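Nucleoporin NUP170 (Chaetomium thermophilum, PDB 5HAX) probably serves as a scaffold component of the symmetric core of the nuclear pore, where its N-terminal domain binds nucleoporin NUP53. Local coordinates at residues F349-S354 and D371-L377; W47-H51 and F405-P409; D37-S43 and Y425-W431. All blocks are in the same frame, centred on the assembly; numbering follows the deposited sequence.

Interaction 1 (F349-S354 and D371-L377)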
loop_
_atom_site.group_PDB
_atom_site.type_symbol
_atom_site.label_atom_id
_atom_site.label_comp_id
_atom_site.label_asym_id
_atom_site.label_seq_id
_atom_site.Cartn_x
_atom_site.Cartn_y
_atom_site.Cartn_z
ATOM N N PHE A 349 -5.916 13.983 16.568
ATOM C CA PHE A 349 -4.973 14.510 17.538
ATOM C C PHE A 349 -3.997 13.429 17.999
ATOM O O PHE A 349 -4.263 12.234 17.857
ATOM C CB PHE A 349 -5.718 15.091 18.736
ATOM C CG PHE A 349 -6.386 16.408 18.452
ATOM C CD1 PHE A 349 -5.661 17.589 18.480
ATOM C CD2 PHE A 349 -7.739 16.467 18.160
ATOM C CE1 PHE A 349 -6.272 18.802 18.221
ATOM C CE2 PHE A 349 -8.355 17.678 17.901
ATOM C CZ PHE A 349 -7.618 18.846 17.931
ATOM N N PRO A 350 -2.860 13.830 18.564
ATOM C CA PRO A 350 -1.801 12.862 18.890
ATOM C C PRO A 350 -2.205 11.922 20.010
ATOM O O PRO A 350 -3.075 12.250 20.833
ATOM C CB PRO A 350 -0.627 13.754 19.329
ATOM C CG PRO A 350 -0.939 15.111 18.834
ATOM C CD PRO A 350 -2.426 15.219 18.789
ATOM N N PRO A 351 -1.564 10.759 20.099
ATOM C CA PRO A 351 -1.738 9.900 21.274
ATOM C C PRO A 351 -1.066 10.521 22.489
ATOM O O PRO A 351 -0.306 11.483 22.387
ATOM C CB PRO A 351 -1.047 8.603 20.856
ATOM C CG PRO A 351 0.072 9.084 19.977
ATOM C CD PRO A 351 -0.485 10.269 19.222
ATOM N N ARG A 352 -1.347 9.946 23.658
ATOM C CA ARG A 352 -0.805 10.446 24.918
ATOM C C ARG A 352 0.353 9.612 25.450
ATOM O O ARG A 352 1.286 10.167 26.037
ATOM C CB ARG A 352 -1.911 10.512 25.976
ATOM C CG ARG A 352 -1.485 11.224 27.256
ATOM C CD ARG A 352 -2.672 11.844 27.973
ATOM N NE ARG A 352 -3.121 13.076 27.327
ATOM C CZ ARG A 352 -2.675 14.295 27.619
ATOM N NH1 ARG A 352 -1.749 14.474 28.553
ATOM N NH2 ARG A 352 -3.159 15.346 26.968
ATOM N N GLU A 353 0.323 8.297 25.251
ATOM C CA GLU A 353 1.366 7.428 25.786
ATOM C C GLU A 353 2.715 7.738 25.147
ATOM O O GLU A 353 2.843 7.775 23.920
ATOM C CB GLU A 353 1.001 5.963 25.546
ATOM C CG GLU A 353 1.090 5.085 26.784
ATOM C CD GLU A 353 1.092 3.604 26.448
ATOM O OE1 GLU A 353 2.080 3.131 25.849
ATOM O OE2 GLU A 353 0.104 2.917 26.780
ATOM N N SER A 354 3.726 7.956 25.992
ATOM C CA SER A 354 5.101 8.138 25.556
ATOM C C SER A 354 5.858 6.817 25.615
ATOM O O SER A 354 5.467 5.892 26.333
ATOM C CB SER A 354 5.799 9.176 26.433
ATOM O OG SER A 354 5.456 10.495 26.040
ATOM N N ASP A 371 -9.021 13.891 23.516
ATOM C CA ASP A 371 -7.714 14.357 23.986
ATOM C C ASP A 371 -7.120 15.246 22.903
ATOM O O ASP A 371 -6.640 14.761 21.875
ATOM C CB ASP A 371 -6.800 13.181 24.307
ATOM C CG ASP A 371 -5.523 13.609 25.003
ATOM O OD1 ASP A 371 -5.252 14.827 25.080
ATOM O OD2 ASP A 371 -4.786 12.720 25.469
ATOM N N LYS A 372 -7.133 16.558 23.148
ATOM C CA LYS A 372 -6.674 17.554 22.185
ATOM C C LYS A 372 -5.476 18.348 22.700
ATOM O O LYS A 372 -5.208 19.446 22.199
ATOM C CB LYS A 372 -7.822 18.504 21.839
ATOM C CG LYS A 372 -8.354 19.273 23.046
ATOM C CD LYS A 372 -9.582 20.098 22.699
ATOM C CE LYS A 372 -10.006 20.974 23.869
ATOM N NZ LYS A 372 -11.136 21.874 23.514
ATOM N N THR A 373 -4.744 17.817 23.688
ATOM C CA THR A 373 -3.655 18.554 24.324
ATOM C C THR A 373 -2.372 17.741 24.476
ATOM O O THR A 373 -1.429 18.218 25.119
ATOM C CB THR A 373 -4.091 19.062 25.707
ATOM O OG1 THR A 373 -4.576 17.964 26.493
ATOM C CG2 THR A 373 -5.186 20.114 25.575
ATOM N N SER A 374 -2.296 16.542 23.905
ATOM C CA SER A 374 -1.116 15.711 24.112
ATOM C C SER A 374 0.099 16.289 23.397
ATOM O O SER A 374 0.006 16.773 22.266
ATOM C CB SER A 374 -1.358 14.287 23.623
ATOM O OG SER A 374 -0.166 13.532 23.757
ATOM N N ARG A 375 1.250 16.212 24.065
ATOM C CA ARG A 375 2.524 16.664 23.520
ATOM C C ARG A 375 3.420 15.502 23.105
ATOM O O ARG A 375 4.616 15.706 22.874
ATOM C CB ARG A 375 3.253 17.534 24.550
ATOM C CG ARG A 375 2.435 18.699 25.094
ATOM C CD ARG A 375 2.475 19.905 24.173
ATOM N NE ARG A 375 3.840 20.375 23.951
ATOM C CZ ARG A 375 4.581 20.992 24.866
ATOM N NH1 ARG A 375 4.098 21.217 26.081
ATOM N NH2 ARG A 375 5.813 21.380 24.568
ATOM N N ALA A 376 2.867 14.289 22.997
ATOM C CA ALA A 376 3.694 13.104 22.797
ATOM C C ALA A 376 4.392 13.114 21.442
ATOM O O ALA A 376 5.462 12.513 21.296
ATOM C CB ALA A 376 2.841 11.844 22.939
ATOM N N LEU A 377 3.804 13.775 20.443
ATOM C CA LEU A 377 4.393 13.884 19.113
ATOM C C LEU A 377 5.001 15.261 18.864
ATOM O O LEU A 377 5.225 15.633 17.707
ATOM C CB LEU A 377 3.347 13.570 18.044
ATOM C CG LEU A 377 2.677 12.194 18.102
ATOM C CD1 LEU A 377 1.758 12.005 16.906
ATOM C CD2 LEU A 377 3.708 11.072 18.166
HETATM O O HOH W 1 -3.989 14.852 21.891
HETATM O O HOH W 2 -4.584 11.000 22.943
HETATM O O HOH W 3 7.069 11.332 23.107
#
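Asp371 opens the contact with a two-pronged salt bridge: its OD2 accepts from Arg352 NE at 2.5 Å and its OD1 from Arg352 NH2 at 2.9 Å, both nearly linear. Two waters link the same residue to Pro350: water 1 lies 2.7 Å from Asp371 O and 3.0 Å from Pro350 O and accepts from Ser374 N, while water 2 donates to Asp371 OD2 and Pro350 O. Lys372 lays its CB over the face of the Phe349 ring, 3.8 Å from the centroid in a CH-pi contact, and its NZ leads away to Ser283. Both segments belong to one long loop between strands 341-348 and 380-386, the crossing from one beta-propeller blade to the next, so the contact draws the two ends of this excursion together. Thr373 places OG1 3.0 Å from Arg352 NH2. Ser374 points inward; its OG donates a very short 2.5 Å bond to Pro351 O and accepts from Ala376 N at 3.2 Å, forming an ST turn, and its CA covers one face of the Arg352 guanidinium. Ala376 brings CB to 3.2 Å from Pro351 O. Leu377 CD1 then packs at 3.8 Å from Pro350 CB and 3.7 Å from Pro351 CD.

Interaction 2 (W47-H51 and F405-P409)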
loop_
_atom_site.group_PDB
_atom_site.type_symbol
_atom_site.label_atom_id
_atom_site.label_comp_id
_atom_site.label_asym_id
_atom_site.label_seq_id
_atom_site.Cartn_x
_atom_site.Cartn_y
_atom_site.Cartn_z
ATOM N N TRP A 47 1.103 -7.940 19.855
ATOM C CA TRP A 47 0.054 -7.115 19.274
ATOM C C TRP A 47 0.594 -5.876 18.572
ATOM O O TRP A 47 -0.199 -5.046 18.115
ATOM C CB TRP A 47 -0.935 -6.694 20.364
ATOM C CG TRP A 47 -1.762 -7.823 20.878
ATOM C CD1 TRP A 47 -1.371 -8.804 21.742
ATOM C CD2 TRP A 47 -3.130 -8.089 20.560
ATOM N NE1 TRP A 47 -2.412 -9.665 21.981
ATOM C CE2 TRP A 47 -3.505 -9.248 21.267
ATOM C CE3 TRP A 47 -4.075 -7.459 19.748
ATOM C CZ2 TRP A 47 -4.785 -9.789 21.185
ATOM C CZ3 TRP A 47 -5.343 -7.998 19.666
ATOM C CH2 TRP A 47 -5.688 -9.150 20.381
ATOM N N ALA A 48 1.912 -5.730 18.483
ATOM C CA ALA A 48 2.491 -4.578 17.810
ATOM C C ALA A 48 1.982 -4.511 16.371
ATOM O O ALA A 48 1.977 -5.534 15.675
ATOM C CB ALA A 48 4.015 -4.670 17.825
ATOM N N PRO A 49 1.528 -3.345 15.895
ATOM C CA PRO A 49 1.046 -3.264 14.508
ATOM C C PRO A 49 2.162 -3.272 13.477
ATOM O O PRO A 49 1.908 -3.623 12.318
ATOM C CB PRO A 49 0.277 -1.935 14.485
ATOM C CG PRO A 49 0.966 -1.101 15.513
ATOM C CD PRO A 49 1.420 -2.052 16.592
ATOM N N PHE A 50 3.377 -2.896 13.866
ATOM C CA PHE A 50 4.542 -2.898 12.996
ATOM C C PHE A 50 5.726 -3.416 13.798
ATOM O O PHE A 50 5.703 -3.418 15.030
ATOM C CB PHE A 50 4.862 -1.494 12.460
ATOM C CG PHE A 50 3.730 -0.843 11.712
ATOM C CD1 PHE A 50 3.716 -0.834 10.328
ATOM C CD2 PHE A 50 2.693 -0.222 12.391
ATOM C CE1 PHE A 50 2.685 -0.226 9.634
ATOM C CE2 PHE A 50 1.657 0.384 11.702
ATOM C CZ PHE A 50 1.655 0.382 10.323
ATOM N N HIS A 51 6.771 -3.854 13.098
ATOM C CA HIS A 51 8.008 -4.193 13.788
ATOM C C HIS A 51 9.163 -4.222 12.799
ATOM O O HIS A 51 8.970 -4.434 11.597
ATOM C CB HIS A 51 7.895 -5.531 14.538
ATOM C CG HIS A 51 7.761 -6.735 13.653
ATOM N ND1 HIS A 51 7.028 -6.733 12.486
ATOM C CD2 HIS A 51 8.255 -7.989 13.785
ATOM C CE1 HIS A 51 7.084 -7.933 11.932
ATOM N NE2 HIS A 51 7.823 -8.712 12.700
ATOM N N PHE A 405 6.992 7.092 15.868
ATOM C CA PHE A 405 5.619 6.686 16.136
ATOM C C PHE A 405 5.021 6.118 14.858
ATOM O O PHE A 405 5.082 6.757 13.803
ATOM C CB PHE A 405 4.772 7.856 16.636
ATOM C CG PHE A 405 3.316 7.512 16.795
ATOM C CD1 PHE A 405 2.898 6.686 17.825
ATOM C CD2 PHE A 405 2.371 7.999 15.906
ATOM C CE1 PHE A 405 1.562 6.355 17.969
ATOM C CE2 PHE A 405 1.033 7.674 16.049
ATOM C CZ PHE A 405 0.629 6.852 17.081
ATOM N N VAL A 406 4.454 4.920 14.954
ATOM C CA VAL A 406 3.877 4.231 13.806
ATOM C C VAL A 406 2.500 3.719 14.200
ATOM O O VAL A 406 2.348 3.074 15.244
ATOM C CB VAL A 406 4.768 3.073 13.317
ATOM C CG1 VAL A 406 4.354 2.659 11.917
ATOM C CG2 VAL A 406 6.235 3.475 13.341
ATOM N N SER A 407 1.500 4.007 13.368
ATOM C CA SER A 407 0.127 3.620 13.655
ATOM C C SER A 407 -0.556 3.165 12.374
ATOM O O SER A 407 -0.137 3.494 11.261
ATOM C CB SER A 407 -0.668 4.771 14.291
ATOM O OG SER A 407 -0.748 5.881 13.415
ATOM N N ALA A 408 -1.622 2.400 12.552
ATOM C CA ALA A 408 -2.436 1.901 11.458
ATOM C C ALA A 408 -3.894 2.019 11.863
ATOM O O ALA A 408 -4.207 2.100 13.056
ATOM C CB ALA A 408 -2.103 0.443 11.121
ATOM N N PRO A 409 -4.811 2.039 10.896
ATOM C CA PRO A 409 -6.230 1.960 11.250
ATOM C C PRO A 409 -6.504 0.661 11.988
ATOM O O PRO A 409 -5.889 -0.370 11.707
ATOM C CB PRO A 409 -6.946 2.003 9.892
ATOM C CG PRO A 409 -5.940 2.510 8.920
ATOM C CD PRO A 409 -4.607 2.085 9.439
#
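This is a buried apolar contact between two neighbouring blades of the beta-propeller, made by one aromatic side chain reaching across the gap. Strand 50-57 comes from the N-terminal part of the chain and completes the blade built from strands 440-445, 473-478 and 481-487, the Velcro-type closure familiar in propellers; strand 403-409 lies within the preceding blade. The segments belong to different sheets and share no backbone pairing: the nearest CA atoms, Pro49 to Ala408, are 6.9 Å apart. The 47-51 backbone is held instead by its own blade, Pro49 bonding to Arg488 and His51 to Arg486. Alternation along 405-409 turns Val406 and Ala408 toward Phe50 and Ser407 away, where the Ser407 hydroxyl is hydrogen-bonded to Glu427. Phe50, with chi1 in the m well, extends its ring into this surface and also makes a cation-pi contact with Arg487. Its CE2 atom lies 3.8 Å from Ala408 CB and 3.6 Å from Ser407 C, the latter near the ring plane. The closest approach is at the ring face, where Val406 CG1 sits 3.4 Å from Phe50 CD2 and 3.5 Å from the ring centroid, only 15° off its normal, in a CH-pi contact.

Interaction 3 (D37-S43 and Y425-W431); sequences DYEMQSS and YFEQGTW
Residues 38-41 and 427-430 run as parallel extended chains, adding strand 39-41 to the edge of a beta-propeller blade beside strand 427-433. Glu39 (phi/psi -117/112), Gln428 (-107/130) and Gly429 (-132/163) are beta; at Ser43 the backbone turns to -65/-26. The axes of strands 39-41 and 427-431 approach to 4.6 Å and cross at -34°. The register pairs Glu39 with Gln428 and Met40 with Gly429 (CA-CA 4.7 Å), and continues with CA neighbours Tyr38-Glu427 (4.9 Å) and Gln41-Thr430 (5.1 Å).

Backbone bonds alternate as in a parallel ladder: Glu39 N to Glu427 O (3.0 Å), Gly429 N to Glu39 O (3.1 Å) and Gln41 N to Gly429 O (2.8 Å). Thr430 OG1 donates to Gln41 O (2.9 Å). Water 4 donates to Gln41 O (2.8 Å) and accepts from Trp431 N (3.3 Å); water 5 accepts from Ser43 N (2.9 Å) and donates to Trp431 O (3.1 Å).

Side-chain bonds line the face bearing Glu39, Gln41, Gln428 and Thr430. Glu39 is extended (t, t), Gln41 and Gln428 curl (m, m): Gln428 NE2 donates to Glu39 OE1 (2.9 Å) and Gln41 NE2 to Gln428 OE1 (3.0 Å). Elsewhere, Tyr38 (m) sets CE1 3.1 Å from Glu427 OE2, which salt-bridges Lys348 and Arg318; Tyr38 OH bonds to Phe349 O.

Apolar packing falls to Met40 on the other face, folded (m, m, m) over Gly429 with CE 3.6 Å from Trp431 CD1; a CB on Gly429 would lie 2.9 Å from Met40 SD.

Amide and carboxylate groups thus tie one face, whereas on the other glycine makes room for a thioether.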
loop_
_atom_site.group_PDB
_atom_site.type_symbol
_atom_site.label_atom_id
_atom_site.label_comp_id
_atom_site.label_asym_id
_atom_site.label_seq_id
_atom_site.Cartn_x
_atom_site.Cartn_y
_atom_site.Cartn_z
ATOM N N ASP A 37 -8.652 8.577 19.248
ATOM C CA ASP A 37 -8.813 7.165 19.576
ATOM C C ASP A 37 -7.546 6.392 19.224
ATOM O O ASP A 37 -7.173 6.302 18.050
ATOM C CB ASP A 37 -10.013 6.588 18.827
ATOM C CG ASP A 37 -11.328 7.192 19.278
ATOM O OD1 ASP A 37 -11.914 6.673 20.251
ATOM O OD2 ASP A 37 -11.777 8.181 18.659
ATOM N N TYR A 38 -6.897 5.826 20.239
ATOM C CA TYR A 38 -5.725 4.986 20.052
ATOM C C TYR A 38 -5.773 3.824 21.028
ATOM O O TYR A 38 -6.246 3.963 22.160
ATOM C CB TYR A 38 -4.406 5.742 20.289
ATOM C CG TYR A 38 -4.112 6.882 19.339
ATOM C CD1 TYR A 38 -3.405 6.667 18.162
ATOM C CD2 TYR A 38 -4.512 8.178 19.633
ATOM C CE1 TYR A 38 -3.124 7.708 17.298
ATOM C CE2 TYR A 38 -4.235 9.225 18.773
ATOM C CZ TYR A 38 -3.538 8.983 17.611
ATOM O OH TYR A 38 -3.260 10.023 16.757
ATOM N N GLU A 39 -5.278 2.675 20.578
ATOM C CA GLU A 39 -4.824 1.611 21.468
ATOM C C GLU A 39 -3.334 1.432 21.206
ATOM O O GLU A 39 -2.938 0.998 20.119
ATOM C CB GLU A 39 -5.587 0.307 21.254
ATOM C CG GLU A 39 -5.333 -0.711 22.362
ATOM C CD GLU A 39 -6.008 -2.047 22.117
ATOM O OE1 GLU A 39 -6.903 -2.120 21.248
ATOM O OE2 GLU A 39 -5.637 -3.028 22.797
ATOM N N MET A 40 -2.514 1.787 22.190
ATOM C CA MET A 40 -1.067 1.718 22.055
ATOM C C MET A 40 -0.563 0.335 22.444
ATOM O O MET A 40 -1.074 -0.285 23.381
ATOM C CB MET A 40 -0.397 2.779 22.928
ATOM C CG MET A 40 -0.686 4.209 22.493
ATOM S SD MET A 40 -0.052 4.593 20.848
ATOM C CE MET A 40 1.709 4.372 21.094
ATOM N N GLN A 41 0.444 -0.139 21.714
ATOM C CA GLN A 41 1.058 -1.435 21.955
ATOM C C GLN A 41 2.558 -1.258 22.120
ATOM O O GLN A 41 3.181 -0.467 21.406
ATOM C CB GLN A 41 0.787 -2.411 20.799
ATOM C CG GLN A 41 -0.683 -2.568 20.433
ATOM C CD GLN A 41 -1.481 -3.293 21.497
ATOM O OE1 GLN A 41 -0.937 -3.741 22.508
ATOM N NE2 GLN A 41 -2.783 -3.416 21.273
ATOM N N SER A 42 3.132 -1.990 23.069
ATOM C CA SER A 42 4.580 -2.019 23.204
ATOM C C SER A 42 5.197 -2.633 21.953
ATOM O O SER A 42 4.630 -3.537 21.333
ATOM C CB SER A 42 4.981 -2.812 24.447
ATOM O OG SER A 42 6.355 -2.637 24.742
ATOM N N SER A 43 6.368 -2.120 21.568
ATOM C CA SER A 43 6.987 -2.567 20.322
ATOM C C SER A 43 7.390 -4.034 20.382
ATOM O O SER A 43 7.458 -4.698 19.341
ATOM C CB SER A 43 8.204 -1.705 19.995
ATOM O OG SER A 43 9.161 -1.746 21.039
ATOM N N TYR A 425 -12.211 7.033 13.848
ATOM C CA TYR A 425 -10.884 6.701 13.327
ATOM C C TYR A 425 -10.072 5.992 14.414
ATOM O O TYR A 425 -9.099 6.515 14.964
ATOM C CB TYR A 425 -10.188 7.963 12.834
ATOM C CG TYR A 425 -8.865 7.752 12.118
ATOM C CD1 TYR A 425 -8.378 6.478 11.848
ATOM C CD2 TYR A 425 -8.097 8.841 11.716
ATOM C CE1 TYR A 425 -7.170 6.297 11.199
ATOM C CE2 TYR A 425 -6.891 8.667 11.067
ATOM C CZ TYR A 425 -6.431 7.395 10.812
ATOM O OH TYR A 425 -5.228 7.225 10.168
ATOM N N PHE A 426 -10.489 4.766 14.719
ATOM C CA PHE A 426 -9.741 3.933 15.651
ATOM C C PHE A 426 -8.383 3.572 15.058
ATOM O O PHE A 426 -8.259 3.340 13.853
ATOM C CB PHE A 426 -10.524 2.660 15.980
ATOM C CG PHE A 426 -11.901 2.914 16.529
ATOM C CD1 PHE A 426 -12.073 3.404 17.812
ATOM C CD2 PHE A 426 -13.027 2.648 15.764
ATOM C CE1 PHE A 426 -13.340 3.634 18.319
ATOM C CE2 PHE A 426 -14.295 2.875 16.267
ATOM C CZ PHE A 426 -14.450 3.368 17.544
ATOM N N GLU A 427 -7.361 3.522 15.913
ATOM C CA GLU A 427 -6.002 3.232 15.471
ATOM C C GLU A 427 -5.295 2.315 16.458
ATOM O O GLU A 427 -5.570 2.335 17.661
ATOM C CB GLU A 427 -5.168 4.515 15.303
ATOM C CG GLU A 427 -5.442 5.294 14.024
ATOM C CD GLU A 427 -4.454 6.428 13.811
ATOM O OE1 GLU A 427 -3.572 6.295 12.937
ATOM O OE2 GLU A 427 -4.558 7.452 14.517
ATOM N N GLN A 428 -4.382 1.508 15.922
ATOM C CA GLN A 428 -3.391 0.770 16.695
ATOM C C GLN A 428 -2.039 1.439 16.486
ATOM O O GLN A 428 -1.645 1.690 15.344
ATOM C CB GLN A 428 -3.328 -0.696 16.254
ATOM C CG GLN A 428 -4.592 -1.505 16.529
ATOM C CD GLN A 428 -4.722 -1.924 17.979
ATOM O OE1 GLN A 428 -3.736 -2.267 18.631
ATOM N NE2 GLN A 428 -5.945 -1.904 18.490
ATOM N N GLY A 429 -1.330 1.724 17.582
ATOM C CA GLY A 429 -0.094 2.473 17.510
ATOM C C GLY A 429 1.023 1.814 18.298
ATOM O O GLY A 429 0.795 0.956 19.151
ATOM N N THR A 430 2.247 2.238 17.990
ATOM C CA THR A 430 3.429 1.742 18.687
ATOM C C THR A 430 4.585 2.708 18.469
ATOM O O THR A 430 4.593 3.493 17.516
ATOM C CB THR A 430 3.816 0.334 18.213
ATOM O OG1 THR A 430 4.877 -0.176 19.032
ATOM C CG2 THR A 430 4.261 0.351 16.755
ATOM N N TRP A 431 5.569 2.625 19.365
ATOM C CA TRP A 431 6.787 3.428 19.308
ATOM C C TRP A 431 7.967 2.527 18.969
ATOM O O TRP A 431 8.251 1.575 19.703
ATOM C CB TRP A 431 7.051 4.127 20.640
ATOM C CG TRP A 431 6.215 5.330 20.897
ATOM C CD1 TRP A 431 5.080 5.393 21.648
ATOM C CD2 TRP A 431 6.459 6.658 20.420
ATOM N NE1 TRP A 431 4.597 6.679 21.667
ATOM C CE2 TRP A 431 5.425 7.476 20.920
ATOM C CE3 TRP A 431 7.448 7.236 19.618
ATOM C CZ2 TRP A 431 5.352 8.839 20.644
ATOM C CZ3 TRP A 431 7.373 8.591 19.343
ATOM C CH2 TRP A 431 6.333 9.377 19.855
HETATM O O HOH W 4 5.008 1.415 22.355
HETATM O O HOH W 5 7.392 0.438 22.419
#

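All three contacts lie on one side of the chain's centre, around the propeller blade made of strands 380-386, 390-395, 403-409 and 427-433. Along the chain, 37-43 and 47-51 come first, then both segments of interaction 1, then 405-409 and 425-431. Interactions 2 and 3 have centres about 6 Å apart and share that sheet, in which 403-409 and 427-433 are neighbours. Interaction 1 lies about 12 Å from interaction 3 and 16 Å from interaction 2, centre to centre; Tyr38, Trp431 and Phe405 touch its loop. The N-terminal part of the chain, whose strand 33-35 already edges the preceding blade, next adds 39-41 to this blade and then 50-57 to the ring-closing blade.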